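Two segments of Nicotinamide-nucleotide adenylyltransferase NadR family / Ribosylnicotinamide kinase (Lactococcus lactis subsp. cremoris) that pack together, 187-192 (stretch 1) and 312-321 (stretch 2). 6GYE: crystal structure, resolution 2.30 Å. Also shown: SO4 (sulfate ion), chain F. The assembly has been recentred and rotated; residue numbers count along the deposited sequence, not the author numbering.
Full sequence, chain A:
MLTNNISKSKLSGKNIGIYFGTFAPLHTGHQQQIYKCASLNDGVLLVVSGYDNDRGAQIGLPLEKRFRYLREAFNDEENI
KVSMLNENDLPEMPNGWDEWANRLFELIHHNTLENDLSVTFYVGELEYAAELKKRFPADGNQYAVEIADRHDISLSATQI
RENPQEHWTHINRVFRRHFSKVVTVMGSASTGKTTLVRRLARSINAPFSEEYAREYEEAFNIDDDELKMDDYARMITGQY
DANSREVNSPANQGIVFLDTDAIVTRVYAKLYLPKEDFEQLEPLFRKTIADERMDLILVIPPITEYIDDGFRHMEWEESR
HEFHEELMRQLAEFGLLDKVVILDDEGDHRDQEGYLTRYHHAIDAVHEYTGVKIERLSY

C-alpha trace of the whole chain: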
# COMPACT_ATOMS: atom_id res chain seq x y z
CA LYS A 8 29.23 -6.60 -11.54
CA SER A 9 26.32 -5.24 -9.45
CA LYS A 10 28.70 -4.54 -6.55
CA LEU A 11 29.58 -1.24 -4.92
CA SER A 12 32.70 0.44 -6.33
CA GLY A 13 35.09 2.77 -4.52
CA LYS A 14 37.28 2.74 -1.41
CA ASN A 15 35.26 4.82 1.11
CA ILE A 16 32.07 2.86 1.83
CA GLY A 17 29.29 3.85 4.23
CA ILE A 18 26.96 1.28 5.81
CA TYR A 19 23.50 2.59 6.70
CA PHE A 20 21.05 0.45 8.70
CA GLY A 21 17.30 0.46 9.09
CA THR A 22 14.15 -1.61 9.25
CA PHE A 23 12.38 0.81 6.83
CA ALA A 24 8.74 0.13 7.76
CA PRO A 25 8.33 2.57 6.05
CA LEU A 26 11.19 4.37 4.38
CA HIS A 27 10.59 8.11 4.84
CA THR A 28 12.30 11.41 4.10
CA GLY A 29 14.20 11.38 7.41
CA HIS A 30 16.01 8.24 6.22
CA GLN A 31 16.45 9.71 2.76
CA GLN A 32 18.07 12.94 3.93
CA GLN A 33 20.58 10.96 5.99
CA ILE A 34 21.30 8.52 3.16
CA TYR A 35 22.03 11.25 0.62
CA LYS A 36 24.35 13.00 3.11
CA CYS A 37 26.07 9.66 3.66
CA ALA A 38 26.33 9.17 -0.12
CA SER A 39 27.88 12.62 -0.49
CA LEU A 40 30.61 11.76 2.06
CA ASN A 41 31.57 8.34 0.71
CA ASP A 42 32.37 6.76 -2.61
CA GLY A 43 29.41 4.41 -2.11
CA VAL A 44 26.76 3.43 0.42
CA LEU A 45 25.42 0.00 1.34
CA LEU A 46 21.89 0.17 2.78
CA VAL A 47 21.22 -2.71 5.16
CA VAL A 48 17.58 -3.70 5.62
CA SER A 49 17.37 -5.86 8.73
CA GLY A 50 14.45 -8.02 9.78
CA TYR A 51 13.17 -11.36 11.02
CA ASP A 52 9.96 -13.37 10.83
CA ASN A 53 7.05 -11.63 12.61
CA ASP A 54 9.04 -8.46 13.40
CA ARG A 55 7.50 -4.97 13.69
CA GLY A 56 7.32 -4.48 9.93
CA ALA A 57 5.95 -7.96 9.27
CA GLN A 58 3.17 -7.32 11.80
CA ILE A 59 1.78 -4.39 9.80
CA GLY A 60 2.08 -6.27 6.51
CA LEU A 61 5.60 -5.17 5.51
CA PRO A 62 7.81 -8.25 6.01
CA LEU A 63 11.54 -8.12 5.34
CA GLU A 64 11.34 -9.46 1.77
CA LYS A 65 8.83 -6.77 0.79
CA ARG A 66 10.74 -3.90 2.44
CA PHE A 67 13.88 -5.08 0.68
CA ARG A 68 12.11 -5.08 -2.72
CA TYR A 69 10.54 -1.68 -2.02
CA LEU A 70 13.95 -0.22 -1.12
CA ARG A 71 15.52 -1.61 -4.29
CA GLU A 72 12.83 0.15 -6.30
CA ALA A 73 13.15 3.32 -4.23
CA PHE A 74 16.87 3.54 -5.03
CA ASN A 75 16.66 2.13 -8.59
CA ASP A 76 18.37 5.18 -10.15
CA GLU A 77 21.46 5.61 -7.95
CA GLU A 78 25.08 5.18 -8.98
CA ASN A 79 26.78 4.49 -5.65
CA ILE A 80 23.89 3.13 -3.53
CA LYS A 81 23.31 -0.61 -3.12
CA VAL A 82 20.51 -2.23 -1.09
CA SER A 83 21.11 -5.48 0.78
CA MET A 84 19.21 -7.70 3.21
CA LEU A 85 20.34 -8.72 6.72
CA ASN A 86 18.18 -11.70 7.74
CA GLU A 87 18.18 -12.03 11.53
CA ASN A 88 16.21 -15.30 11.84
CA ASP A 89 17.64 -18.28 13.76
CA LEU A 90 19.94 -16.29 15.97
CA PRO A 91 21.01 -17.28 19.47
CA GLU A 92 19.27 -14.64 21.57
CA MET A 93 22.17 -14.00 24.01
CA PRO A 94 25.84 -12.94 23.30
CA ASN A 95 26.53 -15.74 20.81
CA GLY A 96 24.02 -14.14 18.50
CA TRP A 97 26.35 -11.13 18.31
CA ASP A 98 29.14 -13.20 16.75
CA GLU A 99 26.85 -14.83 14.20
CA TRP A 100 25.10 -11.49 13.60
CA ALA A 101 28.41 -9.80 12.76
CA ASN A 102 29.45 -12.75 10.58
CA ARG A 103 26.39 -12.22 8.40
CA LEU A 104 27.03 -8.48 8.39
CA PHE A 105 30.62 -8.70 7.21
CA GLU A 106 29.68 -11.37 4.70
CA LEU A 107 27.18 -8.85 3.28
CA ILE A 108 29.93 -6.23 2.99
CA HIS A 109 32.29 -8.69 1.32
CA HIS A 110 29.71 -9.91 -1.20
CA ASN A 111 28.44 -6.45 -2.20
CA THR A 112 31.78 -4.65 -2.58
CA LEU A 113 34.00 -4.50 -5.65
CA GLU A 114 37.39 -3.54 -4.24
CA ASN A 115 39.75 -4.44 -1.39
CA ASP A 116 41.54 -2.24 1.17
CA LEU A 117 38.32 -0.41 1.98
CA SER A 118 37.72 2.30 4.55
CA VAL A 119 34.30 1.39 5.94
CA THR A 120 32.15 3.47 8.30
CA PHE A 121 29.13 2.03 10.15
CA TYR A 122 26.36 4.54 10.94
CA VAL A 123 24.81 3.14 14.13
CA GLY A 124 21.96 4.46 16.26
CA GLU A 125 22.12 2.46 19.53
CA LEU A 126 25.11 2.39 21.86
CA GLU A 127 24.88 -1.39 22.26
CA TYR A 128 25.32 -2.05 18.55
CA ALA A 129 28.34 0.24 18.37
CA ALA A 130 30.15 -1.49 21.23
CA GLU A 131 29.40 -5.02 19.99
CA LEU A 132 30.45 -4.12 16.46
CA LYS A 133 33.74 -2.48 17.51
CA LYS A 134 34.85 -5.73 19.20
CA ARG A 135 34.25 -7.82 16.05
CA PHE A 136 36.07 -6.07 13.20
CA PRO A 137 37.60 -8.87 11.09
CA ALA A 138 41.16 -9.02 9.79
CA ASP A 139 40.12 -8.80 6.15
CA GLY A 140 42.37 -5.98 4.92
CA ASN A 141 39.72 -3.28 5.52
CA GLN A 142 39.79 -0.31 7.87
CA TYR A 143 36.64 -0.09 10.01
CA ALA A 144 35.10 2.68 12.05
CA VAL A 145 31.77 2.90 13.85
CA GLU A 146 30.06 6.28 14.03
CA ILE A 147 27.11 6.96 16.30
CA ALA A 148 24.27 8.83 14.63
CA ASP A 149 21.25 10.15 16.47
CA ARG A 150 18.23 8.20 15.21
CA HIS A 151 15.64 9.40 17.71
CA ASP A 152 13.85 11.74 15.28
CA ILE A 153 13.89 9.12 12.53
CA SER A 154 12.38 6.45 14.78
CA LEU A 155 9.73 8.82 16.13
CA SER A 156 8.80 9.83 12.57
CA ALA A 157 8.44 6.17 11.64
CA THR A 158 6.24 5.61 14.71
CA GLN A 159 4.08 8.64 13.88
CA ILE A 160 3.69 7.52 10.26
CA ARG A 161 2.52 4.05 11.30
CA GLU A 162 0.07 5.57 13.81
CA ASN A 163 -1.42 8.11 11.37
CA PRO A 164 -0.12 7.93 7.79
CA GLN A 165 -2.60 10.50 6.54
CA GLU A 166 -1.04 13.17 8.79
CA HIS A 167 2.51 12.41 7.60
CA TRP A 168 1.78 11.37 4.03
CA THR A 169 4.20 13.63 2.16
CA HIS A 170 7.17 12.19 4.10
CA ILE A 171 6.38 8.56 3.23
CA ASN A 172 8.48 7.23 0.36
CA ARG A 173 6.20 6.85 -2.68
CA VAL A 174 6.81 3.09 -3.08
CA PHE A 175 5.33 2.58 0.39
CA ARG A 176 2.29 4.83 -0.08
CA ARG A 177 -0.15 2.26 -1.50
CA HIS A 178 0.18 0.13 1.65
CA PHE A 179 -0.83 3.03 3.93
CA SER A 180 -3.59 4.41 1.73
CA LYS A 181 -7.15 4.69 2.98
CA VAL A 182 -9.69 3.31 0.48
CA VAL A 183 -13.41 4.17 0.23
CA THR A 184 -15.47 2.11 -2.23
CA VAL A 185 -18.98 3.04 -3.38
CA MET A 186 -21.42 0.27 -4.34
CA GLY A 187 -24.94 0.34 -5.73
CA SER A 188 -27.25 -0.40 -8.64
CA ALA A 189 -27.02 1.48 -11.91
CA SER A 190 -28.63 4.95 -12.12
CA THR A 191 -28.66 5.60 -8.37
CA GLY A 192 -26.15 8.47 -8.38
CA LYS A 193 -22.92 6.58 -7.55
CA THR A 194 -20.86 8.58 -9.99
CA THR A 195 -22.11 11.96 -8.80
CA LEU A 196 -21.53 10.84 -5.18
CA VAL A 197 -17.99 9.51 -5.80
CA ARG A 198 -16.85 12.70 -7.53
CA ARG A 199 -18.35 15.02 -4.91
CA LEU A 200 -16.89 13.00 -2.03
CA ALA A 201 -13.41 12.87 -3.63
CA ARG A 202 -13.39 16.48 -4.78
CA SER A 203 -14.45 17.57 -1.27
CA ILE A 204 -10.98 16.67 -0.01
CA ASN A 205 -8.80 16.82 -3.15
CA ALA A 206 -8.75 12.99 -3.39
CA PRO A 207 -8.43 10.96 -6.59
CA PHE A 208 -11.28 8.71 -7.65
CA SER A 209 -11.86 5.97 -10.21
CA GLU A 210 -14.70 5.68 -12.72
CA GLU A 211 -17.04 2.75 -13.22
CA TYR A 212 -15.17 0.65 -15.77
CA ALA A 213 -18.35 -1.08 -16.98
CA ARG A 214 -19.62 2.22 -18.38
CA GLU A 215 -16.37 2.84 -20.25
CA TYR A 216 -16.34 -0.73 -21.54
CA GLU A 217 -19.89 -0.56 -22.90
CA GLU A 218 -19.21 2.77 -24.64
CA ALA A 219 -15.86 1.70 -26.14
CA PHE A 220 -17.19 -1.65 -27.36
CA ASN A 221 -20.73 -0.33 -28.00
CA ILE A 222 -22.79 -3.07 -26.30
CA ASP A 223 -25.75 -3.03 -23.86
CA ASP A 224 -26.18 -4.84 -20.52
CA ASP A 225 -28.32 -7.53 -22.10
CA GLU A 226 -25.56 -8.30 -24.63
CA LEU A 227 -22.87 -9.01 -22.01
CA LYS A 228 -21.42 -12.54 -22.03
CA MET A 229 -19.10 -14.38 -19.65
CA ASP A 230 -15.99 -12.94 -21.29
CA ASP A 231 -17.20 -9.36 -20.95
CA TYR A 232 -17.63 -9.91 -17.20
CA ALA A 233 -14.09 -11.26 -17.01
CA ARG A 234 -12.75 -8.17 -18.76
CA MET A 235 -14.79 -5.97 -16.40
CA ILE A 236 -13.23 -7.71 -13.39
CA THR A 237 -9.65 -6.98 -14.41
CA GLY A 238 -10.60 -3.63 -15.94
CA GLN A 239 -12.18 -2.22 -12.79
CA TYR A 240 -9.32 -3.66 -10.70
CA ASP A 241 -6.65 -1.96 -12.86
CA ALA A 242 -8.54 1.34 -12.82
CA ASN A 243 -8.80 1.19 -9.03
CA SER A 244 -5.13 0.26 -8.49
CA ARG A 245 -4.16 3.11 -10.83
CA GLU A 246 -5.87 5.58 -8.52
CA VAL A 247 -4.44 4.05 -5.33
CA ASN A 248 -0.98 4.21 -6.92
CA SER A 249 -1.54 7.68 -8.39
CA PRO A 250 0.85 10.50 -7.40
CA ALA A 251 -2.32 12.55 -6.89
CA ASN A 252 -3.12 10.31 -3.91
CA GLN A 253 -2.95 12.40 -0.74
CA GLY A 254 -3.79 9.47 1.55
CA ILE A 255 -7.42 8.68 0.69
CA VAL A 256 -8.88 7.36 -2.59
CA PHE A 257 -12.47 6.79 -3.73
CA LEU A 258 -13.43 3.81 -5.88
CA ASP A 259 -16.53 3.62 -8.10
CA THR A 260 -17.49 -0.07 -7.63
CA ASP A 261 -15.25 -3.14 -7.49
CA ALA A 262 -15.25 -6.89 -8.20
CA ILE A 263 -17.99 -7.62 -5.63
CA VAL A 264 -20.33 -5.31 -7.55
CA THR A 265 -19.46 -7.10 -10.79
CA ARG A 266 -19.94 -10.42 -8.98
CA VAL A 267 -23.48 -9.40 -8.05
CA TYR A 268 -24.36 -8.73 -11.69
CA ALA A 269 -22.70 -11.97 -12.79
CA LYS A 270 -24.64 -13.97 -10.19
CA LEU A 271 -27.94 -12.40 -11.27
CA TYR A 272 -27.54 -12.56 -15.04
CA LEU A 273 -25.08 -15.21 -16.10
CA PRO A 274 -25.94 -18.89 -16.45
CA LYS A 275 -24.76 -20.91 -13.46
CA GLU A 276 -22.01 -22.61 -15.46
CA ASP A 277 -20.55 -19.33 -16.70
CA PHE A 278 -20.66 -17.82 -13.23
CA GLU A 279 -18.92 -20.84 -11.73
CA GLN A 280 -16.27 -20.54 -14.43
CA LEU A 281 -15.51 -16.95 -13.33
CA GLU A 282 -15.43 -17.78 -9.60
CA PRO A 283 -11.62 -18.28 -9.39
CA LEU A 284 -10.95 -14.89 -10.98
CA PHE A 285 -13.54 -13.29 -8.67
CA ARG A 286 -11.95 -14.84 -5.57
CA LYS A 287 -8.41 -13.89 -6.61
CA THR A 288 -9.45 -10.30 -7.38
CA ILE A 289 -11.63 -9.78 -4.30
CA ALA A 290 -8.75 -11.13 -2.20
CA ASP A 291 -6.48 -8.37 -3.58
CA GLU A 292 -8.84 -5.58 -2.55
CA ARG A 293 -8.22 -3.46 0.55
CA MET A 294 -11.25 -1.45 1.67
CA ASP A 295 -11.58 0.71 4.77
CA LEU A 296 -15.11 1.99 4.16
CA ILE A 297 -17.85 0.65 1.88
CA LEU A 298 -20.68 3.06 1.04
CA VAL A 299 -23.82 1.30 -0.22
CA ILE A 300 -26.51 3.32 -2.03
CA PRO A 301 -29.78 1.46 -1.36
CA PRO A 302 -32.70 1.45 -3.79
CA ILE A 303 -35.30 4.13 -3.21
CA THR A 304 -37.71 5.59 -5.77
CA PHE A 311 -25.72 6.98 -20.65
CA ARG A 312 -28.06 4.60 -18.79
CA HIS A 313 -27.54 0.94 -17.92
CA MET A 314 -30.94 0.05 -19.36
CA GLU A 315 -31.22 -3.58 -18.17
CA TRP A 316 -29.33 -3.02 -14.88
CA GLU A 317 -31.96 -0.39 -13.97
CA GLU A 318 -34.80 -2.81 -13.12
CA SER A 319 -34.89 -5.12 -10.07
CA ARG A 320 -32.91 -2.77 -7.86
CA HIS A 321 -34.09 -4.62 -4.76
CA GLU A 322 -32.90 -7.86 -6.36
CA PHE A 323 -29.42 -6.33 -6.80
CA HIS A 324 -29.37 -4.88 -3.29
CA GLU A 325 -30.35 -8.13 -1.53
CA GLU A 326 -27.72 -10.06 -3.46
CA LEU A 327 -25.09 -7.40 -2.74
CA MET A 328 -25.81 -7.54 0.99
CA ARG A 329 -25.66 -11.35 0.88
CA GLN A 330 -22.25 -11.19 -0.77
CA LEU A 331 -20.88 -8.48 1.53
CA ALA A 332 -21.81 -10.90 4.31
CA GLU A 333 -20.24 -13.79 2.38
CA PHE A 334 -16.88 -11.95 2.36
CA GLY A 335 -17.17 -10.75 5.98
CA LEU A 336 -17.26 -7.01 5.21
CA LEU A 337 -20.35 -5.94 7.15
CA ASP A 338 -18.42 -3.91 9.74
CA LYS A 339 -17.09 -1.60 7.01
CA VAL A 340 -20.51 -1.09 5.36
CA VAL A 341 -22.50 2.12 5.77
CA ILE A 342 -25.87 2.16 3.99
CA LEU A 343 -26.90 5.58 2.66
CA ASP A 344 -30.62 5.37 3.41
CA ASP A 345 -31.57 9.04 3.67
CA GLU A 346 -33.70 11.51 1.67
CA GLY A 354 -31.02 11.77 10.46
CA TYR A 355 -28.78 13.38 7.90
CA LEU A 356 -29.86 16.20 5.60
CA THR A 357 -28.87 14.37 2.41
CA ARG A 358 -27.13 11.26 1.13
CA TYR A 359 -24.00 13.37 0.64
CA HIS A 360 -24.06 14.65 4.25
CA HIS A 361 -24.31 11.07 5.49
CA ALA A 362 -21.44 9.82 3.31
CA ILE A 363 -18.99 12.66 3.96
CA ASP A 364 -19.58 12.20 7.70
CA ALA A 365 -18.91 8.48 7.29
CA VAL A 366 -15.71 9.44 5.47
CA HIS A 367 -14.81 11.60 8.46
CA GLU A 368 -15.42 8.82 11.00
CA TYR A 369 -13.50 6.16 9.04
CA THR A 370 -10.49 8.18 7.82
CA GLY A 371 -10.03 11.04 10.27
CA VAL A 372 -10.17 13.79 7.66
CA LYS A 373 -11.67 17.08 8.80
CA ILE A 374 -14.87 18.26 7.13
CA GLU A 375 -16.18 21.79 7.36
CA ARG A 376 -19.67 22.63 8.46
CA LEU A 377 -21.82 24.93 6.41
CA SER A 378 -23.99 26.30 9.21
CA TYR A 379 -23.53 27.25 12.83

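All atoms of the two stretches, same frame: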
# COMPACT_ATOMS: atom_id res chain seq x y z
N GLY A 187 -23.53 0.11 -5.53
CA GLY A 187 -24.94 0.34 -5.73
C GLY A 187 -25.36 -0.05 -7.13
O GLY A 187 -24.53 -0.31 -8.01
N SER A 188 -26.68 -0.10 -7.33
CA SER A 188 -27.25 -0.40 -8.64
C SER A 188 -26.91 0.72 -9.62
O SER A 188 -26.46 1.80 -9.25
CB SER A 188 -28.76 -0.52 -8.56
OG SER A 188 -29.17 -1.33 -7.47
N ALA A 189 -27.17 0.45 -10.90
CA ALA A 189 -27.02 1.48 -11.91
C ALA A 189 -28.10 2.55 -11.76
O ALA A 189 -29.23 2.28 -11.34
CB ALA A 189 -27.10 0.86 -13.30
N SER A 190 -27.72 3.79 -12.10
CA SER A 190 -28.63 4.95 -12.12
C SER A 190 -29.13 5.31 -10.73
O SER A 190 -30.28 5.72 -10.58
CB SER A 190 -29.82 4.73 -13.06
OG SER A 190 -29.41 4.38 -14.37
N THR A 191 -28.29 5.16 -9.71
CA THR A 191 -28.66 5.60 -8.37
C THR A 191 -27.81 6.77 -7.89
O THR A 191 -27.93 7.16 -6.72
CB THR A 191 -28.59 4.44 -7.36
OG1 THR A 191 -27.31 3.81 -7.41
CG2 THR A 191 -29.65 3.41 -7.68
N GLY A 192 -26.97 7.33 -8.75
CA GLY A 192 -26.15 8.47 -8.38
C GLY A 192 -24.78 8.15 -7.82
O GLY A 192 -24.17 9.03 -7.20
N ARG A 312 -27.29 5.34 -19.79
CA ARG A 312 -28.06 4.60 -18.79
C ARG A 312 -27.87 3.11 -19.00
O ARG A 312 -28.08 2.61 -20.11
CB ARG A 312 -29.55 4.97 -18.84
CG ARG A 312 -30.08 5.40 -20.21
CD ARG A 312 -31.52 5.93 -20.12
NE ARG A 312 -31.75 6.70 -18.90
CZ ARG A 312 -32.69 6.43 -18.00
NH1 ARG A 312 -33.50 5.39 -18.17
NH2 ARG A 312 -32.82 7.19 -16.92
N HIS A 313 -27.48 2.40 -17.94
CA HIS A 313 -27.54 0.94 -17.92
C HIS A 313 -29.02 0.55 -17.99
O HIS A 313 -29.72 0.57 -16.98
CB HIS A 313 -26.93 0.35 -16.65
CG HIS A 313 -25.44 0.44 -16.56
ND1 HIS A 313 -24.60 -0.52 -17.09
CD2 HIS A 313 -24.64 1.31 -15.89
CE1 HIS A 313 -23.35 -0.21 -16.81
NE2 HIS A 313 -23.34 0.89 -16.08
N MET A 314 -29.50 0.19 -19.19
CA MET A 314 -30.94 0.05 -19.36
C MET A 314 -31.47 -1.21 -18.68
O MET A 314 -32.52 -1.17 -18.03
CB MET A 314 -31.30 0.06 -20.85
CG MET A 314 -32.64 0.75 -21.19
SD MET A 314 -32.74 2.53 -20.81
CE MET A 314 -34.19 2.58 -19.76
N GLU A 315 -30.76 -2.34 -18.80
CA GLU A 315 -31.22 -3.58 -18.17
C GLU A 315 -30.86 -3.64 -16.68
O GLU A 315 -31.63 -4.20 -15.89
CB GLU A 315 -30.63 -4.80 -18.87
CG GLU A 315 -31.10 -6.13 -18.30
CD GLU A 315 -30.04 -7.22 -18.39
OE1 GLU A 315 -29.04 -7.13 -17.64
OE2 GLU A 315 -30.22 -8.16 -19.19
N TRP A 316 -29.72 -3.07 -16.29
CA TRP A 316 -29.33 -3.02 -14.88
C TRP A 316 -30.21 -2.09 -14.05
O TRP A 316 -30.04 -2.03 -12.83
CB TRP A 316 -27.85 -2.62 -14.75
CG TRP A 316 -26.87 -3.70 -15.19
CD1 TRP A 316 -27.19 -4.95 -15.68
CD2 TRP A 316 -25.43 -3.63 -15.18
NE1 TRP A 316 -26.03 -5.65 -15.96
CE2 TRP A 316 -24.94 -4.87 -15.67
CE3 TRP A 316 -24.50 -2.65 -14.80
CZ2 TRP A 316 -23.57 -5.14 -15.79
CZ3 TRP A 316 -23.14 -2.92 -14.93
CH2 TRP A 316 -22.69 -4.16 -15.42
N GLU A 317 -31.11 -1.33 -14.69
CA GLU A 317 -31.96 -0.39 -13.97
C GLU A 317 -33.06 -1.10 -13.18
O GLU A 317 -33.36 -0.71 -12.05
CB GLU A 317 -32.59 0.61 -14.95
CG GLU A 317 -31.85 1.94 -15.04
CD GLU A 317 -32.43 2.85 -16.11
OE1 GLU A 317 -31.65 3.62 -16.70
OE2 GLU A 317 -33.65 2.78 -16.36
N GLU A 318 -33.67 -2.14 -13.75
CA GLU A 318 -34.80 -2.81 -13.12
C GLU A 318 -34.33 -3.87 -12.13
O GLU A 318 -33.21 -4.39 -12.22
CB GLU A 318 -35.72 -3.42 -14.19
CG GLU A 318 -37.02 -4.06 -13.67
CD GLU A 318 -37.90 -3.11 -12.85
OE1 GLU A 318 -37.72 -1.87 -12.94
OE2 GLU A 318 -38.77 -3.61 -12.12
N SER A 319 -35.20 -4.18 -11.16
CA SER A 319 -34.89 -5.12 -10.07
C SER A 319 -33.74 -4.58 -9.23
O SER A 319 -32.73 -5.25 -9.01
CB SER A 319 -34.59 -6.52 -10.61
OG SER A 319 -33.28 -6.58 -11.14
N ARG A 320 -33.88 -3.33 -8.79
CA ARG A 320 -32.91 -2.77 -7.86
C ARG A 320 -32.88 -3.56 -6.56
O ARG A 320 -31.80 -3.87 -6.05
CB ARG A 320 -33.25 -1.31 -7.59
CG ARG A 320 -33.43 -0.47 -8.82
CD ARG A 320 -32.19 0.34 -9.11
NE ARG A 320 -32.53 1.61 -9.76
CZ ARG A 320 -33.07 2.65 -9.13
NH1 ARG A 320 -33.35 2.59 -7.83
NH2 ARG A 320 -33.33 3.76 -9.80
N HIS A 321 -34.05 -3.89 -6.02
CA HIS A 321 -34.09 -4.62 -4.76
C HIS A 321 -33.47 -6.00 -4.90
O HIS A 321 -32.86 -6.50 -3.95
CB HIS A 321 -35.53 -4.72 -4.25
CG HIS A 321 -36.13 -3.38 -3.92
ND1 HIS A 321 -36.56 -2.50 -4.89
CD2 HIS A 321 -36.35 -2.77 -2.74
CE1 HIS A 321 -37.03 -1.41 -4.32
NE2 HIS A 321 -36.91 -1.55 -3.01
S SO4 F . -24.89 5.84 -11.36
O1 SO4 F . -25.63 7.09 -11.59
O2 SO4 F . -25.07 4.91 -12.47
O3 SO4 F . -23.45 6.08 -11.27
O4 SO4 F . -25.42 5.27 -10.14

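Neither stretch offers a regular element to its partner along most of its length. Residues 187-192 form an irregular loop that ends with Gly192 at the N-cap position of a helix. Residues 312-321 begin as loop, take helical backbone angles without the regular bonds at 314-317, and enter a helix at 320, with Ser319 at its N-cap. No backbone hydrogen bond joins the two, so side chains carry the contact. The backbones come close at two places: the CA atoms of Ala189 and Glu317 lie 5.7 Å apart, and those of Ser188 and Arg320 lie 6.2 Å apart. Together the stretches bury 349 Å², a small interface between segments more than 120 residues apart in sequence.

The loop holds its own shape partly through Thr191, whose OG1 donates a hydrogen bond to Ser188 O at 2.9 Å and ties the turn across three residues. Ser190 and Gly192 both have positive phi. At Gly192 a side chain would be jammed against the carbonyl O of Thr191, so the conformation itself calls for glycine. This course lets successive amides gather round the sulfate, probably acquired from the crystallisation liquor: Ser190 N donates to O2 at 2.9 Å, Thr191 N to O4 at 2.9 Å, and Gly192 N to O1 at 3.1 Å, with a weak bond from Gly192 N to O4 at 2.9 Å. The backbone thus binds the anion, while side chains of the same loop meet the second stretch.

Ala189 is the small, buried centre of the packing. Its CB points toward the second stretch and rests 3.4 Å from His313 CB and 3.8 Å from Trp316 CB. A methyl group needs no polar partner, and here the methyl packs tightly against the CB atoms at the base of two large side chains. The Trp316 CA-to-CB bond also points toward the loop, but the indole then leads away, leaving its CB to make the contact. The His313 ring nitrogens are satisfied by hydrogen bonds elsewhere in the structure.

Arg320 covers the other part of the loop. Its CA-to-CB bond points sideways, but the end of the chain comes nearer, and the long side chain runs past several loop residues. Its CD lies 3.6 Å from Ser188 CB, an aliphatic contact, while Thr191 CG2 sits over one face of the guanidinium, 3.8 Å from Arg320 CZ. Two carbonyls face the positive charge, with Ala189 O 3.7 Å from Arg320 NE and Ser190 O 3.7 Å from Arg320 NH2. These distances are too long for hydrogen bonds, so the setting is favourable electrostatically without being directional.

The one hydrogen bond across the interface is weak: Ser190 OG donates to Glu317 OE1 at 3.3 Å. The same oxygen forms a salt bridge with Arg312 NH1 at 3.0 Å, but lies well out of the guanidinium plane, so charge alone links them. The design rule is economical: bury a methyl, lay an arginine along the loop, and leave the polar link near the surface.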